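Local coordinates for putative lipoprotein (Bacteroides fragilis, PDB 3NQI) that is of unknown function but may bind lipid or be anchored to a membrane through one, at residues 88-93 against 153-158; 166-171 against 215-220. One frame throughout, in Å; residues are numbered along the deposited sequence.

Interaction 1. Residues 88-93 against 153-158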
loop_
_atom_site.group_PDB
_atom_site.type_symbol
_atom_site.label_atom_id
_atom_site.label_comp_id
_atom_site.label_asym_id
_atom_site.label_seq_id
_atom_site.Cartn_x
_atom_site.Cartn_y
_atom_site.Cartn_z
ATOM N N PRO A 88 1.245 15.816 -14.631
ATOM C CA PRO A 88 2.374 16.758 -14.746
ATOM C C PRO A 88 2.618 17.629 -13.527
ATOM O O PRO A 88 3.749 17.836 -13.159
ATOM C CB PRO A 88 1.972 17.631 -15.936
ATOM C CG PRO A 88 1.060 16.788 -16.715
ATOM C CD PRO A 88 0.286 15.991 -15.733
ATOM N N LYS A 89 1.554 18.135 -12.921
ATOM C CA LYS A 89 1.656 19.017 -11.762
ATOM C C LYS A 89 0.348 19.051 -10.953
ATOM O O LYS A 89 -0.661 18.516 -11.387
ATOM C CB LYS A 89 2.002 20.418 -12.237
ATOM C CG LYS A 89 0.960 21.050 -13.174
ATOM C CD LYS A 89 1.383 22.457 -13.669
ATOM C CE LYS A 89 0.305 23.033 -14.557
ATOM N NZ LYS A 89 0.616 24.427 -14.946
ATOM N N VAL A 90 0.353 19.723 -9.810
ATOM C CA VAL A 90 -0.849 19.798 -8.983
ATOM C C VAL A 90 -1.986 20.471 -9.757
ATOM O O VAL A 90 -1.775 21.475 -10.414
ATOM C CB VAL A 90 -0.575 20.530 -7.665
ATOM C CG1 VAL A 90 -1.880 20.792 -6.917
ATOM C CG2 VAL A 90 0.430 19.719 -6.813
ATOM N N GLY A 91 -3.183 19.889 -9.714
ATOM C CA GLY A 91 -4.368 20.491 -10.364
ATOM C C GLY A 91 -4.697 19.954 -11.751
ATOM O O GLY A 91 -5.727 20.325 -12.325
ATOM N N GLU A 92 -3.840 19.094 -12.301
ATOM C CA GLU A 92 -4.075 18.498 -13.629
ATOM C C GLU A 92 -4.816 17.184 -13.505
ATOM O O GLU A 92 -4.938 16.628 -12.420
ATOM C CB GLU A 92 -2.745 18.245 -14.372
ATOM C CG GLU A 92 -1.924 19.503 -14.651
ATOM C CD GLU A 92 -2.359 20.251 -15.888
ATOM O OE1 GLU A 92 -3.548 20.611 -16.013
ATOM O OE2 GLU A 92 -1.483 20.494 -16.746
ATOM N N SER A 93 -5.256 16.677 -14.651
ATOM C CA SER A 93 -6.022 15.430 -14.759
ATOM C C SER A 93 -5.457 14.234 -13.988
ATOM O O SER A 93 -4.278 13.898 -14.081
ATOM C CB SER A 93 -6.195 15.045 -16.244
ATOM O OG SER A 93 -6.637 13.695 -16.385
ATOM N N VAL A 153 0.983 9.829 -6.005
ATOM C CA VAL A 153 1.071 10.684 -7.187
ATOM C C VAL A 153 2.537 11.097 -7.432
ATOM O O VAL A 153 3.238 11.585 -6.532
ATOM C CB VAL A 153 0.123 11.918 -7.076
ATOM C CG1 VAL A 153 0.046 12.759 -8.427
ATOM C CG2 VAL A 153 -1.317 11.489 -6.614
ATOM N N CYS A 154 2.982 10.859 -8.649
ATOM C CA CYS A 154 4.230 11.388 -9.198
ATOM C C CYS A 154 3.898 12.589 -10.089
ATOM O O CYS A 154 3.159 12.471 -11.099
ATOM C CB CYS A 154 4.898 10.327 -10.034
ATOM S SG CYS A 154 6.497 10.877 -10.654
ATOM N N TYR A 155 4.387 13.759 -9.705
ATOM C CA TYR A 155 4.215 14.983 -10.521
ATOM C C TYR A 155 5.391 15.047 -11.479
ATOM O O TYR A 155 6.508 15.386 -11.110
ATOM C CB TYR A 155 4.093 16.264 -9.673
ATOM C CG TYR A 155 2.879 16.196 -8.775
ATOM C CD1 TYR A 155 1.596 16.337 -9.295
ATOM C CD2 TYR A 155 3.012 15.917 -7.439
ATOM C CE1 TYR A 155 0.482 16.233 -8.486
ATOM C CE2 TYR A 155 1.914 15.808 -6.615
ATOM C CZ TYR A 155 0.656 15.961 -7.124
ATOM O OH TYR A 155 -0.435 15.799 -6.308
ATOM N N THR A 156 5.140 14.731 -12.734
ATOM C CA THR A 156 6.265 14.529 -13.638
ATOM C C THR A 156 7.028 15.806 -14.042
ATOM O O THR A 156 8.201 15.715 -14.372
ATOM C CB THR A 156 5.820 13.738 -14.841
ATOM O OG1 THR A 156 4.757 14.447 -15.488
ATOM C CG2 THR A 156 5.363 12.363 -14.389
ATOM N N ASP A 157 6.396 16.983 -13.972
ATOM C CA ASP A 157 7.115 18.255 -14.192
ATOM C C ASP A 157 8.269 18.429 -13.216
ATOM O O ASP A 157 9.200 19.129 -13.510
ATOM C CB ASP A 157 6.201 19.486 -14.038
ATOM C CG ASP A 157 5.261 19.696 -15.238
ATOM O OD1 ASP A 157 5.412 18.988 -16.273
ATOM O OD2 ASP A 157 4.368 20.570 -15.133
ATOM N N ASP A 158 8.197 17.802 -12.058
ATOM C CA ASP A 158 9.252 17.953 -11.059
ATOM C C ASP A 158 10.477 17.105 -11.312
ATOM O O ASP A 158 11.511 17.288 -10.627
ATOM C CB ASP A 158 8.707 17.665 -9.659
ATOM C CG ASP A 158 7.622 18.664 -9.235
ATOM O OD1 ASP A 158 7.512 19.738 -9.877
ATOM O OD2 ASP A 158 6.892 18.389 -8.257
#
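Pro88 and Lys89, leaving the end of strand 78-87, run past Tyr155 and Thr156 with CA atoms 4.6 Å apart at Pro88 and Thr156, where strand 148-155 ends and a 3-10 turn begins. One hydrogen bond joins the backbones: Asp157 N donates to Pro88 O, on a lone pair in the carbonyl plane, at 2.9 Å and an N-H...O angle of 155°. Proline suits this place: its ring fixes phi (-66°) as the chain leaves the strand, and Pro88 CB lies against the Asp157 carboxylate, 3.7 Å from Asp157 OD1.

Tyr155 supplies the aromatic face of the contact. Its CG stands anti to the carbonyl carbon (chi1 -62°), and Val90 CG2 sits over one face of the ring, offset toward the rim, 3.8 Å from Tyr155 CZ, in a CH-pi contact. Val153 CG1 lies on the opposite face, so methyls sandwich the ring. Tyr155 CD1 also meets Lys89 C at 3.4 Å. Beyond the ring, Tyr155 OH is hydrogen-bonded to Asp95 OD1. A type II turn from Lys89 to Glu92, with glycine at its third position where phi is positive, bends the loop back.

Asp157 OD2 touches Lys89 CB at 3.7 Å, but Lys89 NZ stays 5.4 Å from Asp157 OD2. Their opposite charges may attract weakly, yet between the segments one backbone bond and the tyrosine ring hold the loop, without a salt bridge.

Interaction 2. Residues 166-171 against 215-220; sequences LKLYLR and ITIVAQ
Tyr169 CG stands anti to its carbonyl carbon (chi1 -74°) and Val218 CG1 anti to its backbone N (chi1 -175°), torsions that lay the tyrosine ring against the valine; the register of the strands sets the two side chains next to each other, pointing the same way. They belong to neighbouring parallel beta strands, whose short axes diverge by 23°, and side chains alternate between the two faces of the sheet.

Four backbone bonds join the strands in the parallel pattern, with Leu168, Thr216 and Val218 each bonding through both N and O. Thr216 N reaches Leu166 O at 2.8 Å, tilted from the carbonyl plane, whereas Val218 N approaches Leu168 O nearly along the C=O axis. The CA-H of Ile215 and of Ile217 also point at Leu166 O and Leu168 O, respectively.

On the face of Lys167, Tyr169, Thr216 and Val218, the valine CB lies over the tyrosine ring in a CH-pi contact, and Val218 CG1 is 3.8 Å from Tyr169 CE2. Val218 CG2, also above the ring toward its rim, meets Lys167 CG at 3.7 Å, so the aliphatic part of the lysine packs while its end leads away. Beta-branched valine, isoleucine and threonine suit an extended strand.

On the other face the two strands meet through aliphatic side chains: Leu168 CD1 sits 3.8 Å from Ile215 CG2 and 4.0 Å from Ile217 CD1, and helix 197-207 packs on Leu166 and Leu168 there. At the Leu170-Gln220 end, waters bridge the strands. One water donates to Leu170 O and accepts from Gln220 N; another, in the plane of the Arg171 guanidinium, accepts from Arg171 NH1 and, at 2.7 Å, from Gln220 NE2.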
loop_
_atom_site.group_PDB
_atom_site.type_symbol
_atom_site.label_atom_id
_atom_site.label_comp_id
_atom_site.label_asym_id
_atom_site.label_seq_id
_atom_site.Cartn_x
_atom_site.Cartn_y
_atom_site.Cartn_z
ATOM N N LEU A 166 13.187 9.456 -6.734
ATOM C CA LEU A 166 11.808 9.504 -7.247
ATOM C C LEU A 166 10.885 9.872 -6.093
ATOM O O LEU A 166 10.732 9.111 -5.166
ATOM C CB LEU A 166 11.397 8.152 -7.800
ATOM C CG LEU A 166 9.965 7.929 -8.270
ATOM C CD1 LEU A 166 9.617 8.981 -9.336
ATOM C CD2 LEU A 166 9.809 6.538 -8.843
ATOM N N LYS A 167 10.236 11.021 -6.178
ATOM C CA LYS A 167 9.430 11.544 -5.076
ATOM C C LYS A 167 7.956 11.310 -5.394
ATOM O O LYS A 167 7.446 11.706 -6.485
ATOM C CB LYS A 167 9.706 13.029 -4.864
ATOM C CG LYS A 167 8.822 13.668 -3.748
ATOM C CD LYS A 167 9.342 15.011 -3.164
ATOM C CE LYS A 167 10.135 15.868 -4.129
ATOM N NZ LYS A 167 10.684 17.055 -3.439
ATOM N N LEU A 168 7.270 10.653 -4.473
ATOM C CA LEU A 168 5.837 10.371 -4.618
ATOM C C LEU A 168 5.020 11.003 -3.469
ATOM O O LEU A 168 5.395 10.894 -2.315
ATOM C CB LEU A 168 5.596 8.883 -4.664
ATOM C CG LEU A 168 6.372 8.095 -5.736
ATOM C CD1 LEU A 168 6.047 6.575 -5.552
ATOM C CD2 LEU A 168 6.037 8.620 -7.124
ATOM N N TYR A 169 3.929 11.682 -3.794
ATOM C CA TYR A 169 3.072 12.265 -2.768
ATOM C C TYR A 169 1.934 11.302 -2.428
ATOM O O TYR A 169 1.295 10.803 -3.324
ATOM C CB TYR A 169 2.500 13.598 -3.241
ATOM C CG TYR A 169 3.542 14.665 -3.212
ATOM C CD1 TYR A 169 4.498 14.763 -4.214
ATOM C CD2 TYR A 169 3.604 15.579 -2.135
ATOM C CE1 TYR A 169 5.470 15.733 -4.148
ATOM C CE2 TYR A 169 4.580 16.538 -2.069
ATOM C CZ TYR A 169 5.508 16.606 -3.076
ATOM O OH TYR A 169 6.474 17.584 -3.042
ATOM N N LEU A 170 1.736 10.988 -1.147
ATOM C CA LEU A 170 0.494 10.276 -0.725
ATOM C C LEU A 170 -0.653 11.242 -0.669
ATOM O O LEU A 170 -0.609 12.216 0.120
ATOM C CB LEU A 170 0.639 9.669 0.639
ATOM C CG LEU A 170 -0.593 8.948 1.214
ATOM C CD1 LEU A 170 -0.975 7.797 0.279
ATOM C CD2 LEU A 170 -0.226 8.391 2.584
ATOM N N ARG A 171 -1.643 11.040 -1.543
ATOM C CA ARG A 171 -2.843 11.807 -1.484
ATOM C C ARG A 171 -3.983 10.949 -0.885
ATOM O O ARG A 171 -4.415 9.940 -1.459
ATOM C CB ARG A 171 -3.202 12.410 -2.860
ATOM C CG ARG A 171 -2.091 13.222 -3.509
ATOM C CD ARG A 171 -1.594 14.401 -2.632
ATOM N NE ARG A 171 -0.950 15.435 -3.438
ATOM C CZ ARG A 171 -0.250 16.465 -2.965
ATOM N NH1 ARG A 171 -0.067 16.645 -1.665
ATOM N NH2 ARG A 171 0.267 17.343 -3.817
ATOM N N ILE A 215 13.287 5.981 -3.542
ATOM C CA ILE A 215 11.927 6.483 -3.701
ATOM C C ILE A 215 11.557 7.149 -2.379
ATOM O O ILE A 215 11.851 6.627 -1.280
ATOM C CB ILE A 215 10.917 5.370 -4.019
ATOM C CG1 ILE A 215 11.354 4.606 -5.296
ATOM C CG2 ILE A 215 9.471 5.973 -4.090
ATOM C CD1 ILE A 215 10.573 3.278 -5.616
ATOM N N THR A 216 10.997 8.348 -2.454
ATOM C CA THR A 216 10.591 9.007 -1.231
ATOM C C THR A 216 9.081 9.150 -1.258
ATOM O O THR A 216 8.455 9.389 -2.311
ATOM C CB THR A 216 11.289 10.389 -0.984
ATOM O OG1 THR A 216 10.966 11.266 -2.063
ATOM C CG2 THR A 216 12.790 10.220 -0.836
ATOM N N ILE A 217 8.494 8.967 -0.092
ATOM C CA ILE A 217 7.024 9.040 0.046
ATOM C C ILE A 217 6.734 10.215 0.984
ATOM O O ILE A 217 7.160 10.242 2.122
ATOM C CB ILE A 217 6.446 7.758 0.653
ATOM C CG1 ILE A 217 6.876 6.486 -0.145
ATOM C CG2 ILE A 217 4.901 7.861 0.809
ATOM C CD1 ILE A 217 6.376 6.360 -1.523
ATOM N N VAL A 218 5.981 11.176 0.493
ATOM C CA VAL A 218 5.697 12.392 1.216
ATOM C C VAL A 218 4.243 12.303 1.769
ATOM O O VAL A 218 3.283 12.285 0.969
ATOM C CB VAL A 218 5.818 13.648 0.311
ATOM C CG1 VAL A 218 5.633 14.930 1.197
ATOM C CG2 VAL A 218 7.200 13.736 -0.406
ATOM N N ALA A 219 4.074 12.265 3.090
ATOM C CA ALA A 219 2.722 12.168 3.712
ATOM C C ALA A 219 2.388 13.355 4.640
ATOM O O ALA A 219 3.287 13.889 5.305
ATOM C CB ALA A 219 2.614 10.856 4.505
ATOM N N GLN A 220 1.114 13.761 4.671
ATOM C CA GLN A 220 0.575 14.654 5.724
ATOM C C GLN A 220 0.014 13.795 6.846
ATOM O O GLN A 220 -0.905 12.958 6.640
ATOM C CB GLN A 220 -0.482 15.625 5.184
ATOM C CG GLN A 220 0.073 16.581 4.202
ATOM C CD GLN A 220 -0.934 17.610 3.745
ATOM O OE1 GLN A 220 -0.997 18.742 4.270
ATOM N NE2 GLN A 220 -1.705 17.239 2.740
HETATM O O HOH W 1 -1.141 15.329 0.936
HETATM O O HOH W 2 -0.670 12.455 2.796
HETATM O O HOH W 3 1.584 14.650 1.009
#

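In the fold
Interaction 2 is the buried contact, regular parallel pairing of strands 165-174 and 214-221, while interaction 1 is only partly buried and anchors a loop to the end of strand 148-155. The two share a sheet, since 148-155 runs antiparallel beside 165-174, and Val153 O probably accepts a hydrogen bond from Tyr169 N. A second tie is polar, Tyr155 OH to Arg171 NE, and Cys154 packs on Leu168. Chemistry follows place: repeated backbone bonds and aliphatic side chains hold the inner strands, whereas across interaction 1 the loop is held by one backbone bond and an aromatic ring. Each contact has a CH-pi pair of valine and tyrosine.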